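Local coordinates for FAD linked oxidase-like protein (Myceliophthora thermophila, PDB 5L6G), which oxidises the C1 hydroxyl of xylooligosaccharides and related sugars to lactones with a bicovalently bound FAD, passing the electrons to oxygen to give hydrogen peroxide, at residues A[459-464]-A[488-493]; A[239-244]-A[302-307]; A[348-353]-A[438-443]; A[124-129]-A[224-229]. All blocks are in the same frame, centred on the assembly; numbering follows the deposited sequence.

Interaction 1 (A[459-464]-A[488-493]); sequences AEAQEV and YPQAVE
Gln-462 carries its CG anti to the carbonyl carbon (chi1 -73°) and its CD extended beyond that, which sends the amide off the helix toward Glu-493, whose CG takes the matching position on its own backbone (chi1 -69°). The two side chains cross at about a right angle, and two hydrogen bonds tie the Gln-462 amide to Glu-493, one to its backbone and one to its carboxylate. Gln-462 OE1 accepts the backbone N of Glu-493 at 2.9 Å, the donor standing above the carbonyl plane. Gln-462 NE2 donates to Glu-493 OE2 at 3.0 Å, almost straight (174°), within the amide plane and onto the anti lone pair of the carboxylate. NE2 also bonds Arg-458 O, three bonds in all, which would restrict rotation of the amide. A leucine here would probably leave the N-H and the carboxylate of Glu-493 without these mates. The loop that receives the helix is shaped by a type I beta turn from Tyr-488 to Ala-491, closed by Ala-491 N bonding Tyr-488 O at 2.9 Å; both segments belong to the berberine-like C-terminal region. Beside the turn, Ala-461 CB rests against the extended chain of Gln-490, 3.6 Å from CD. A methyl suits the spot, being small enough for the helix to come close to the loop. The amide of Gln-490 is fixed by partners beyond: OE1 bonds Tyr-465 OH, and NE2 bonds the carbonyls of Asp-453 and Leu-456. Next in the loop, the side chain of Ala-491 lies about 8 Å from the bound FAD.

Interaction 2 (A[239-244]-A[302-307]); sequences INLPWT and ALLDAN
Ile-239 and Ala-306 make the tightest of the apolar contacts. In Ile-239, CG1 sits beside the backbone N (chi1 -56°), which leaves CG2 anti to that N and pressed on Ala-306 CB at 3.5 Å, closer than usual for two carbons. The same methyl lies 3.6 Å from Asn-307 O. A residue no larger than alanine suits the place opposite a beta-branched side chain at such short range. A second, looser apolar pair joins Leu-241 CD2 to Leu-304 CD1 at 4.1 Å, the two leucines meeting at a slant; Leu-241 CD1, for its part, lies above one face of the Trp-243 ring, toward its rim. Helix 290-304 ends between these pairs: Asp-305 leaves helical geometry with a positive phi (50°), and the chain turns into strand 308-314, one edge strand of an antiparallel sheet in which 234-240 is its neighbour. Polar contacts between the two segments run through water. One water accepts from Asn-240 N at 2.8 Å and donates to Asn-307 O at 2.7 Å, while another donates to Asn-240 O at 2.8 Å and accepts from Asn-307 N at 3.0 Å. The two waters bridge the backbones, consistent with the neighbouring chains parting here. The side chain of Asn-240 is engaged apart from this, its OD1 bonding Gln-281 NE2 of strand 280-286.

Interaction 3 (A[348-353]-A[438-443]); sequences VTSALP and GGLDSS
Leu-440 points its branched end into the bend that segment 348-353 makes as it leaves its strand, and its two methyls share out most of the partners. CG lies anti to the carbonyl carbon (chi1 -59°). From there CD1 meets Thr-349 CG2 and Leu-352 CD2, each at 3.9 Å, with Thr-349 standing at about a right angle to the leucine and Leu-352 slanting across it. CD2 takes the other partners: Pro-353 CD at 3.7 Å, from a ring also set aslant, and Ser-350 OG at 4.0 Å. Leucine suits this place because its forked end touches several partners at once. Farther along the proline ring, Pro-353 CG lies 3.9 Å from Gly-439 O. Thr-349 offers its methyl to the leucine, while its OG1 donates to Ser-350 O at 2.7 Å, on a lone pair, and also bonds Tyr-411 OH; Ser-350 OG, which Leu-440 CD2 approaches, donates to Ala-351 O at 2.8 Å. After Leu-440, Asp-441 OD2 accepts Ser-443 N in an Asx turn and Ser-443 OG as well, from opposite faces of the carboxylate plane. The contact joins the exit of strand 341-349 to the loop between helix 426-437 and strand 445-446. Pro-353 stands at the N-cap of helix 354-368, while Leu-352 also packs on Trp-253 of helix 246-261 and Tyr-411 of strand 409-417.

Interaction 4 (A[124-129]-A[224-229]); sequences THIATV and RFKTFA
Ala-127 and Phe-225 form an antiparallel hydrogen-bonded pair in which each backbone satisfies the other: Ala-127 N donates to Phe-225 O and Phe-225 N to Ala-127 O, both at 2.8 Å. Each of these carbonyls also receives a CA-H contact, Phe-225 O from Ile-126 and Ala-127 O from Arg-224. Where regular pairing stops, Thr-227 takes over, and threonine suits the place because its hydroxyl can reach the His-125 carbonyl. Its OG1, between the backbone N and the carbonyl carbon (chi1 65°), donates to His-125 O at 2.8 Å, on a lone pair, and bonds Arg-148 NE as well. A valine here would probably leave the His-125 carbonyl without its hydroxyl donor and Arg-148 NE without this acceptor. Thr-227 N donates a hydrogen bond to a water at 3.1 Å. Before the strand, Thr-124 OG1 accepts Ile-126 N in an ST turn, at 3.2 Å. Arg-224 is bent along its chain, and its CD runs 3.6 Å beside Thr-128 OG1, the two side chains pointing the same way; its guanidinium ends at Ser-185 and, in a salt bridge, Asp-187. Aliphatic stems fill in next to it: Ile-126 CG2 meets Arg-224 CG at 3.6 Å, and Ile-126 CD1 lies alongside Lys-226 CG. Val-129 CG2 reaches the Phe-225 ring. Strand 127-129 thus pairs with strand 219-229 within the FAD-binding PCMH-type region; helix 135-146 packs on Ala-127, Val-129 and Thr-227, helix 160-165 on Val-129 and Phe-225, and strand 183-189 continues the sheet past Arg-224.

Overall arrangement
Along the chain the contacts close in series: interaction 4, then 2, then 3, then 1. Interaction 4 lies in the antiparallel sheet of the FAD-binding region, where strand 219-229 leads on to strand 234-240 of interaction 2, although their centres are 39 Å apart. Interactions 2 and 3 share the eight-stranded antiparallel sheet, which carries the substrate residues Arg-272 and Glu-412; their centres are 24 Å apart, one near an outer edge, the other toward the opposite one. Interaction 1, in the berberine-like region, is 21 Å from interaction 3 between centres and follows Tyr-451. The chain thus passes from the flavin-binding region to the sheet that carries substrate-binding residues and back toward the cofactor.

Interaction 1 (A[459-464]-A[488-493])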
loop_
_atom_site.group_PDB
_atom_site.type_symbol
_atom_site.label_atom_id
_atom_site.label_comp_id
_atom_site.label_asym_id
_atom_site.label_seq_id
_atom_site.Cartn_x
_atom_site.Cartn_y
_atom_site.Cartn_z
ATOM N N ALA A 459 -7.816 -10.712 15.316
ATOM C CA ALA A 459 -6.612 -11.268 15.933
ATOM C C ALA A 459 -5.583 -11.710 14.896
ATOM O O ALA A 459 -4.391 -11.385 15.022
ATOM C CB ALA A 459 -6.949 -12.436 16.849
ATOM N N GLU A 460 -6.029 -12.449 13.880
ATOM C CA GLU A 460 -5.100 -12.923 12.884
ATOM C C GLU A 460 -4.514 -11.740 12.140
ATOM O O GLU A 460 -3.315 -11.717 11.906
ATOM C CB GLU A 460 -5.704 -13.933 11.900
ATOM C CG GLU A 460 -4.606 -14.546 11.015
ATOM C CD GLU A 460 -5.099 -15.511 9.952
ATOM O OE1 GLU A 460 -6.323 -15.691 9.790
ATOM O OE2 GLU A 460 -4.229 -16.073 9.253
ATOM N N ALA A 461 -5.347 -10.761 11.794
ATOM C CA ALA A 461 -4.906 -9.646 10.960
ATOM C C ALA A 461 -3.743 -8.883 11.608
ATOM O O ALA A 461 -2.696 -8.642 10.973
ATOM C CB ALA A 461 -6.072 -8.712 10.662
ATOM N N GLN A 462 -3.917 -8.536 12.879
ATOM C CA GLN A 462 -2.866 -7.834 13.627
ATOM C C GLN A 462 -1.569 -8.627 13.617
ATOM O O GLN A 462 -0.483 -8.054 13.445
ATOM C CB GLN A 462 -3.282 -7.649 15.068
ATOM C CG GLN A 462 -4.344 -6.617 15.260
ATOM C CD GLN A 462 -4.894 -6.709 16.641
ATOM O OE1 GLN A 462 -4.316 -6.193 17.568
ATOM N NE2 GLN A 462 -5.978 -7.442 16.788
ATOM N N GLU A 463 -1.698 -9.940 13.814
ATOM C CA GLU A 463 -0.536 -10.814 13.904
ATOM C C GLU A 463 0.209 -10.888 12.583
ATOM O O GLU A 463 1.427 -10.705 12.552
ATOM C CB GLU A 463 -0.914 -12.200 14.411
ATOM C CG GLU A 463 -1.303 -12.137 15.884
ATOM C CD GLU A 463 -1.541 -13.477 16.555
ATOM O OE1 GLU A 463 -1.539 -14.523 15.872
ATOM O OE2 GLU A 463 -1.742 -13.465 17.800
ATOM N N VAL A 464 -0.530 -11.114 11.506
ATOM C CA VAL A 464 0.089 -11.293 10.201
ATOM C C VAL A 464 0.557 -9.990 9.570
ATOM O O VAL A 464 1.540 -9.987 8.811
ATOM C CB VAL A 464 -0.803 -12.085 9.218
ATOM C CG1 VAL A 464 -1.094 -13.479 9.758
ATOM C CG2 VAL A 464 -2.082 -11.328 8.861
ATOM N N TYR A 488 -11.299 0.179 13.456
ATOM C CA TYR A 488 -11.851 -0.501 12.312
ATOM C C TYR A 488 -11.610 -1.983 12.571
ATOM O O TYR A 488 -10.883 -2.313 13.495
ATOM C CB TYR A 488 -11.272 -0.017 10.994
ATOM C CG TYR A 488 -9.779 -0.125 10.827
ATOM C CD1 TYR A 488 -8.931 0.866 11.308
ATOM C CD2 TYR A 488 -9.229 -1.168 10.130
ATOM C CE1 TYR A 488 -7.551 0.806 11.103
ATOM C CE2 TYR A 488 -7.857 -1.245 9.930
ATOM C CZ TYR A 488 -7.024 -0.261 10.425
ATOM O OH TYR A 488 -5.661 -0.355 10.175
ATOM N N PRO A 489 -12.250 -2.867 11.797
ATOM C CA PRO A 489 -12.270 -4.288 12.196
ATOM C C PRO A 489 -10.920 -5.006 12.227
ATOM O O PRO A 489 -10.818 -6.065 12.828
ATOM C CB PRO A 489 -13.211 -4.910 11.168
ATOM C CG PRO A 489 -14.175 -3.791 10.877
ATOM C CD PRO A 489 -13.277 -2.595 10.770
ATOM N N GLN A 490 -9.895 -4.427 11.599
ATOM C CA GLN A 490 -8.541 -4.949 11.735
ATOM C C GLN A 490 -7.580 -3.979 12.400
ATOM O O GLN A 490 -6.365 -4.064 12.195
ATOM C CB GLN A 490 -8.016 -5.412 10.380
ATOM C CG GLN A 490 -8.858 -6.548 9.808
ATOM C CD GLN A 490 -8.344 -7.058 8.484
ATOM O OE1 GLN A 490 -7.637 -6.355 7.765
ATOM N NE2 GLN A 490 -8.718 -8.279 8.137
ATOM N N ALA A 491 -8.112 -3.083 13.229
ATOM C CA ALA A 491 -7.276 -2.174 13.998
ATOM C C ALA A 491 -6.507 -2.918 15.084
ATOM O O ALA A 491 -6.975 -3.915 15.667
ATOM C CB ALA A 491 -8.077 -1.051 14.624
ATOM N N VAL A 492 -5.324 -2.383 15.366
ATOM C CA VAL A 492 -4.534 -2.817 16.500
ATOM C C VAL A 492 -5.349 -2.647 17.781
ATOM O O VAL A 492 -5.931 -1.594 18.003
ATOM C CB VAL A 492 -3.246 -2.001 16.609
ATOM C CG1 VAL A 492 -2.529 -2.306 17.905
ATOM C CG2 VAL A 492 -2.343 -2.316 15.401
ATOM N N GLU A 493 -5.350 -3.671 18.616
ATOM C CA GLU A 493 -6.009 -3.614 19.923
ATOM C C GLU A 493 -5.111 -2.972 20.978
ATOM O O GLU A 493 -3.947 -3.347 21.103
ATOM C CB GLU A 493 -6.307 -5.017 20.422
ATOM C CG GLU A 493 -7.373 -5.752 19.662
ATOM C CD GLU A 493 -7.559 -7.148 20.205
ATOM O OE1 GLU A 493 -8.094 -7.271 21.335
ATOM O OE2 GLU A 493 -7.166 -8.108 19.511
#

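Interaction 2 (A[239-244]-A[302-307])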
loop_
_atom_site.group_PDB
_atom_site.type_symbol
_atom_site.label_atom_id
_atom_site.label_comp_id
_atom_site.label_asym_id
_atom_site.label_seq_id
_atom_site.Cartn_x
_atom_site.Cartn_y
_atom_site.Cartn_z
ATOM N N ILE A 239 9.753 -9.502 -19.443
ATOM C CA ILE A 239 10.321 -10.799 -19.791
ATOM C C ILE A 239 9.207 -11.791 -19.633
ATOM O O ILE A 239 8.790 -12.080 -18.510
ATOM C CB ILE A 239 11.497 -11.215 -18.885
ATOM C CG1 ILE A 239 12.601 -10.151 -18.894
ATOM C CG2 ILE A 239 12.027 -12.579 -19.317
ATOM C CD1 ILE A 239 13.581 -10.255 -17.743
ATOM N N ASN A 240 8.724 -12.307 -20.764
ATOM C CA ASN A 240 7.663 -13.292 -20.727
ATOM C C ASN A 240 8.203 -14.623 -20.229
ATOM O O ASN A 240 9.300 -15.027 -20.599
ATOM C CB ASN A 240 7.013 -13.453 -22.103
ATOM C CG ASN A 240 6.144 -12.270 -22.459
ATOM O OD1 ASN A 240 5.424 -11.749 -21.614
ATOM N ND2 ASN A 240 6.196 -11.848 -23.710
ATOM N N LEU A 241 7.427 -15.271 -19.364
ATOM C CA LEU A 241 7.853 -16.498 -18.718
ATOM C C LEU A 241 6.955 -17.631 -19.166
ATOM O O LEU A 241 5.737 -17.468 -19.170
ATOM C CB LEU A 241 7.765 -16.355 -17.204
ATOM C CG LEU A 241 8.631 -15.275 -16.574
ATOM C CD1 LEU A 241 8.220 -15.060 -15.119
ATOM C CD2 LEU A 241 10.094 -15.650 -16.707
ATOM N N PRO A 242 7.543 -18.793 -19.500
ATOM C CA PRO A 242 6.766 -19.924 -19.992
ATOM C C PRO A 242 6.141 -20.733 -18.873
ATOM O O PRO A 242 6.334 -21.949 -18.797
ATOM C CB PRO A 242 7.816 -20.753 -20.725
ATOM C CG PRO A 242 9.037 -20.533 -19.919
ATOM C CD PRO A 242 8.988 -19.081 -19.564
ATOM N N TRP A 243 5.360 -20.071 -18.032
ATOM C CA TRP A 243 4.874 -20.703 -16.818
ATOM C C TRP A 243 3.498 -21.337 -17.051
ATOM O O TRP A 243 2.495 -20.945 -16.474
ATOM C CB TRP A 243 4.884 -19.692 -15.677
ATOM C CG TRP A 243 6.271 -19.393 -15.138
ATOM C CD1 TRP A 243 7.480 -19.655 -15.738
ATOM C CD2 TRP A 243 6.574 -18.735 -13.911
ATOM N NE1 TRP A 243 8.500 -19.239 -14.942
ATOM C CE2 TRP A 243 7.977 -18.656 -13.816
ATOM C CE3 TRP A 243 5.790 -18.226 -12.868
ATOM C CZ2 TRP A 243 8.620 -18.073 -12.726
ATOM C CZ3 TRP A 243 6.431 -17.647 -11.775
ATOM C CH2 TRP A 243 7.836 -17.584 -11.717
ATOM N N THR A 244 3.498 -22.343 -17.909
ATOM C CA THR A 244 2.274 -22.965 -18.410
ATOM C C THR A 244 2.098 -24.378 -17.879
ATOM O O THR A 244 1.116 -25.025 -18.192
ATOM C CB THR A 244 2.314 -23.063 -19.937
ATOM O OG1 THR A 244 3.599 -23.565 -20.331
ATOM C CG2 THR A 244 2.078 -21.689 -20.560
ATOM N N ALA A 302 20.035 -15.318 -19.127
ATOM C CA ALA A 302 20.778 -16.562 -19.336
ATOM C C ALA A 302 20.323 -17.640 -18.353
ATOM O O ALA A 302 20.167 -18.797 -18.721
ATOM C CB ALA A 302 22.272 -16.313 -19.198
ATOM N N LEU A 303 20.093 -17.244 -17.111
ATOM C CA LEU A 303 19.637 -18.156 -16.074
ATOM C C LEU A 303 18.249 -18.731 -16.376
ATOM O O LEU A 303 18.036 -19.932 -16.245
ATOM C CB LEU A 303 19.627 -17.429 -14.730
ATOM C CG LEU A 303 19.275 -18.256 -13.508
ATOM C CD1 LEU A 303 20.402 -19.237 -13.215
ATOM C CD2 LEU A 303 19.023 -17.324 -12.326
ATOM N N LEU A 304 17.310 -17.870 -16.767
ATOM C CA LEU A 304 15.951 -18.288 -17.108
ATOM C C LEU A 304 15.781 -18.743 -18.558
ATOM O O LEU A 304 14.712 -19.215 -18.939
ATOM C CB LEU A 304 14.988 -17.134 -16.879
ATOM C CG LEU A 304 14.908 -16.597 -15.451
ATOM C CD1 LEU A 304 13.942 -15.441 -15.427
ATOM C CD2 LEU A 304 14.478 -17.681 -14.487
ATOM N N ASP A 305 16.817 -18.572 -19.359
ATOM C CA ASP A 305 16.744 -18.788 -20.789
ATOM C C ASP A 305 15.532 -18.050 -21.368
ATOM O O ASP A 305 14.635 -18.659 -21.945
ATOM C CB ASP A 305 16.681 -20.282 -21.117
ATOM C CG ASP A 305 16.869 -20.553 -22.581
ATOM O OD1 ASP A 305 17.484 -19.712 -23.275
ATOM O OD2 ASP A 305 16.399 -21.607 -23.042
ATOM N N ALA A 306 15.528 -16.733 -21.190
ATOM C CA ALA A 306 14.418 -15.902 -21.603
ATOM C C ALA A 306 14.920 -14.701 -22.376
ATOM O O ALA A 306 16.124 -14.421 -22.427
ATOM C CB ALA A 306 13.611 -15.465 -20.392
ATOM N N ASN A 307 13.977 -14.008 -22.999
ATOM C CA ASN A 307 14.269 -12.853 -23.818
ATOM C C ASN A 307 13.617 -11.622 -23.242
ATOM O O ASN A 307 12.505 -11.692 -22.728
ATOM C CB ASN A 307 13.752 -13.076 -25.245
ATOM C CG ASN A 307 14.588 -14.074 -26.022
ATOM O OD1 ASN A 307 15.273 -14.908 -25.435
ATOM N ND2 ASN A 307 14.537 -14.000 -27.352
HETATM O O HOH W 1 9.848 -11.536 -23.249
HETATM O O HOH W 2 11.127 -14.831 -22.665
#

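Interaction 3 (A[348-353]-A[438-443])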
loop_
_atom_site.group_PDB
_atom_site.type_symbol
_atom_site.label_atom_id
_atom_site.label_comp_id
_atom_site.label_asym_id
_atom_site.label_seq_id
_atom_site.Cartn_x
_atom_site.Cartn_y
_atom_site.Cartn_z
ATOM N N VAL A 348 3.779 -11.837 2.403
ATOM C CA VAL A 348 5.208 -11.597 2.399
ATOM C C VAL A 348 5.803 -12.945 2.755
ATOM O O VAL A 348 5.334 -13.607 3.683
ATOM C CB VAL A 348 5.605 -10.560 3.451
ATOM C CG1 VAL A 348 7.121 -10.398 3.516
ATOM C CG2 VAL A 348 4.942 -9.225 3.130
ATOM N N THR A 349 6.786 -13.393 1.991
ATOM C CA THR A 349 7.417 -14.656 2.280
ATOM C C THR A 349 8.937 -14.537 2.136
ATOM O O THR A 349 9.473 -13.632 1.477
ATOM C CB THR A 349 6.958 -15.825 1.355
ATOM O OG1 THR A 349 7.580 -15.720 0.062
ATOM C CG2 THR A 349 5.450 -15.961 1.202
ATOM N N SER A 350 9.605 -15.487 2.762
ATOM C CA SER A 350 11.000 -15.795 2.476
ATOM C C SER A 350 11.091 -16.449 1.103
ATOM O O SER A 350 10.101 -16.538 0.375
ATOM C CB SER A 350 11.498 -16.769 3.543
ATOM O OG SER A 350 10.700 -17.953 3.529
ATOM N N ALA A 351 12.279 -16.924 0.744
ATOM C CA ALA A 351 12.372 -17.909 -0.331
ATOM C C ALA A 351 11.464 -19.097 0.030
ATOM O O ALA A 351 11.211 -19.374 1.194
ATOM C CB ALA A 351 13.800 -18.359 -0.544
ATOM N N LEU A 352 10.957 -19.772 -0.981
ATOM C CA LEU A 352 10.024 -20.870 -0.788
ATOM C C LEU A 352 10.740 -22.205 -0.964
ATOM O O LEU A 352 11.486 -22.383 -1.918
ATOM C CB LEU A 352 8.906 -20.751 -1.822
ATOM C CG LEU A 352 8.106 -19.447 -1.744
ATOM C CD1 LEU A 352 6.996 -19.423 -2.773
ATOM C CD2 LEU A 352 7.560 -19.252 -0.358
ATOM N N PRO A 353 10.527 -23.145 -0.039
ATOM C CA PRO A 353 11.051 -24.462 -0.261
ATOM C C PRO A 353 10.388 -25.097 -1.499
ATOM O O PRO A 353 9.251 -24.755 -1.826
ATOM C CB PRO A 353 10.734 -25.202 1.040
ATOM C CG PRO A 353 9.713 -24.428 1.734
ATOM C CD PRO A 353 9.740 -23.033 1.202
ATOM N N GLY A 438 1.114 -23.420 4.405
ATOM C CA GLY A 438 1.214 -24.794 4.880
ATOM C C GLY A 438 2.652 -25.262 5.036
ATOM O O GLY A 438 2.944 -26.123 5.869
ATOM N N GLY A 439 3.566 -24.679 4.259
ATOM C CA GLY A 439 4.949 -25.103 4.269
ATOM C C GLY A 439 5.932 -24.088 4.807
ATOM O O GLY A 439 7.129 -24.288 4.664
ATOM N N LEU A 440 5.447 -23.011 5.431
ATOM C CA LEU A 440 6.318 -21.981 6.000
ATOM C C LEU A 440 5.978 -21.775 7.472
ATOM O O LEU A 440 4.792 -21.691 7.820
ATOM C CB LEU A 440 6.124 -20.661 5.273
ATOM C CG LEU A 440 6.401 -20.646 3.768
ATOM C CD1 LEU A 440 5.910 -19.344 3.173
ATOM C CD2 LEU A 440 7.874 -20.836 3.496
ATOM N N ASP A 441 6.988 -21.689 8.335
ATOM C CA ASP A 441 6.741 -21.303 9.715
ATOM C C ASP A 441 6.179 -19.876 9.708
ATOM O O ASP A 441 6.410 -19.107 8.778
ATOM C CB ASP A 441 8.018 -21.308 10.554
ATOM C CG ASP A 441 7.734 -21.069 12.037
ATOM O OD1 ASP A 441 7.246 -22.032 12.655
ATOM O OD2 ASP A 441 7.961 -19.937 12.586
ATOM N N SER A 442 5.480 -19.521 10.779
ATOM C CA SER A 442 4.915 -18.187 10.908
ATOM C C SER A 442 5.975 -17.090 10.984
ATOM O O SER A 442 5.682 -15.943 10.736
ATOM C CB SER A 442 4.005 -18.134 12.133
ATOM O OG SER A 442 4.752 -18.482 13.287
ATOM N N SER A 443 7.200 -17.436 11.329
ATOM C CA SER A 443 8.314 -16.496 11.237
ATOM C C SER A 443 8.758 -16.214 9.801
ATOM O O SER A 443 9.567 -15.308 9.571
ATOM C CB SER A 443 9.507 -17.010 12.054
ATOM O OG SER A 443 10.084 -18.132 11.430
#

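Interaction 4 (A[124-129]-A[224-229])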
loop_
_atom_site.group_PDB
_atom_site.type_symbol
_atom_site.label_atom_id
_atom_site.label_comp_id
_atom_site.label_asym_id
_atom_site.label_seq_id
_atom_site.Cartn_x
_atom_site.Cartn_y
_atom_site.Cartn_z
ATOM N N THR A 124 15.856 22.581 0.708
ATOM C CA THR A 124 15.990 21.321 1.406
ATOM C C THR A 124 15.425 20.162 0.602
ATOM O O THR A 124 15.668 19.013 0.933
ATOM C CB THR A 124 15.237 21.374 2.731
ATOM O OG1 THR A 124 13.833 21.540 2.469
ATOM C CG2 THR A 124 15.754 22.528 3.583
ATOM N N HIS A 125 14.661 20.477 -0.439
ATOM C CA HIS A 125 13.936 19.479 -1.233
ATOM C C HIS A 125 12.974 18.649 -0.381
ATOM O O HIS A 125 12.655 17.524 -0.739
ATOM C CB HIS A 125 14.896 18.569 -1.992
ATOM C CG HIS A 125 16.037 19.291 -2.627
ATOM N ND1 HIS A 125 15.858 20.295 -3.554
ATOM C CD2 HIS A 125 17.375 19.152 -2.477
ATOM C CE1 HIS A 125 17.038 20.749 -3.942
ATOM N NE2 HIS A 125 17.976 20.067 -3.310
ATOM N N ILE A 126 12.516 19.212 0.735
ATOM C CA ILE A 126 11.510 18.561 1.566
ATOM C C ILE A 126 10.140 18.965 1.040
ATOM O O ILE A 126 9.875 20.158 0.848
ATOM C CB ILE A 126 11.592 18.998 3.049
ATOM C CG1 ILE A 126 12.970 18.707 3.637
ATOM C CG2 ILE A 126 10.501 18.315 3.871
ATOM C CD1 ILE A 126 13.322 17.253 3.769
ATOM N N ALA A 127 9.275 17.986 0.811
ATOM C CA ALA A 127 7.935 18.259 0.332
ATOM C C ALA A 127 6.961 18.224 1.484
ATOM O O ALA A 127 6.923 17.245 2.233
ATOM C CB ALA A 127 7.510 17.236 -0.705
ATOM N N THR A 128 6.160 19.271 1.606
ATOM C CA THR A 128 5.060 19.269 2.556
ATOM C C THR A 128 3.788 18.835 1.829
ATOM O O THR A 128 3.334 19.485 0.880
ATOM C CB THR A 128 4.907 20.637 3.239
ATOM O OG1 THR A 128 6.145 20.969 3.870
ATOM C CG2 THR A 128 3.799 20.610 4.287
ATOM N N VAL A 129 3.207 17.742 2.296
ATOM C CA VAL A 129 2.166 17.076 1.548
ATOM C C VAL A 129 0.932 16.930 2.415
ATOM O O VAL A 129 0.975 16.298 3.460
ATOM C CB VAL A 129 2.627 15.684 1.117
ATOM C CG1 VAL A 129 1.511 14.965 0.373
ATOM C CG2 VAL A 129 3.910 15.795 0.292
ATOM N N ARG A 224 5.644 15.570 5.936
ATOM C CA ARG A 224 6.829 16.069 5.230
ATOM C C ARG A 224 7.575 14.881 4.710
ATOM O O ARG A 224 7.831 13.919 5.448
ATOM C CB ARG A 224 7.787 16.865 6.114
ATOM C CG ARG A 224 7.619 18.356 6.028
ATOM C CD ARG A 224 6.367 18.768 6.733
ATOM N NE ARG A 224 6.249 18.086 8.013
ATOM C CZ ARG A 224 5.158 18.111 8.780
ATOM N NH1 ARG A 224 4.093 18.841 8.420
ATOM N NH2 ARG A 224 5.169 17.439 9.934
ATOM N N PHE A 225 7.929 14.951 3.438
ATOM C CA PHE A 225 8.649 13.891 2.788
ATOM C C PHE A 225 9.986 14.428 2.328
ATOM O O PHE A 225 10.054 15.483 1.702
ATOM C CB PHE A 225 7.872 13.400 1.563
ATOM C CG PHE A 225 6.740 12.462 1.887
ATOM C CD1 PHE A 225 6.956 11.092 1.972
ATOM C CD2 PHE A 225 5.471 12.943 2.072
ATOM C CE1 PHE A 225 5.912 10.219 2.263
ATOM C CE2 PHE A 225 4.428 12.089 2.370
ATOM C CZ PHE A 225 4.645 10.721 2.463
ATOM N N LYS A 226 11.046 13.691 2.629
ATOM C CA LYS A 226 12.294 13.841 1.900
ATOM C C LYS A 226 12.082 13.373 0.453
ATOM O O LYS A 226 11.130 12.637 0.138
ATOM C CB LYS A 226 13.398 13.016 2.557
ATOM C CG LYS A 226 14.010 13.695 3.767
ATOM C CD LYS A 226 14.913 12.756 4.572
ATOM C CE LYS A 226 15.652 13.533 5.662
ATOM N NZ LYS A 226 16.293 12.633 6.681
ATOM N N THR A 227 12.994 13.794 -0.421
ATOM C CA THR A 227 12.928 13.402 -1.810
ATOM C C THR A 227 14.319 13.059 -2.320
ATOM O O THR A 227 15.316 13.474 -1.737
ATOM C CB THR A 227 12.356 14.532 -2.689
ATOM O OG1 THR A 227 13.249 15.664 -2.680
ATOM C CG2 THR A 227 10.990 14.943 -2.218
ATOM N N PHE A 228 14.362 12.344 -3.431
ATOM C CA PHE A 228 15.602 12.157 -4.184
ATOM C C PHE A 228 15.473 12.890 -5.514
ATOM O O PHE A 228 14.369 13.208 -5.942
ATOM C CB PHE A 228 15.939 10.677 -4.382
ATOM C CG PHE A 228 14.869 9.876 -5.082
ATOM C CD1 PHE A 228 14.836 9.787 -6.468
ATOM C CD2 PHE A 228 13.919 9.154 -4.344
ATOM C CE1 PHE A 228 13.870 9.021 -7.107
ATOM C CE2 PHE A 228 12.948 8.395 -4.973
ATOM C CZ PHE A 228 12.916 8.334 -6.361
ATOM N N ALA A 229 16.609 13.205 -6.140
ATOM C CA ALA A 229 16.590 13.776 -7.486
ATOM C C ALA A 229 16.068 12.700 -8.440
ATOM O O ALA A 229 16.602 11.600 -8.486
ATOM C CB ALA A 229 17.985 14.212 -7.909
HETATM O O HOH W 3 14.966 15.867 0.745
#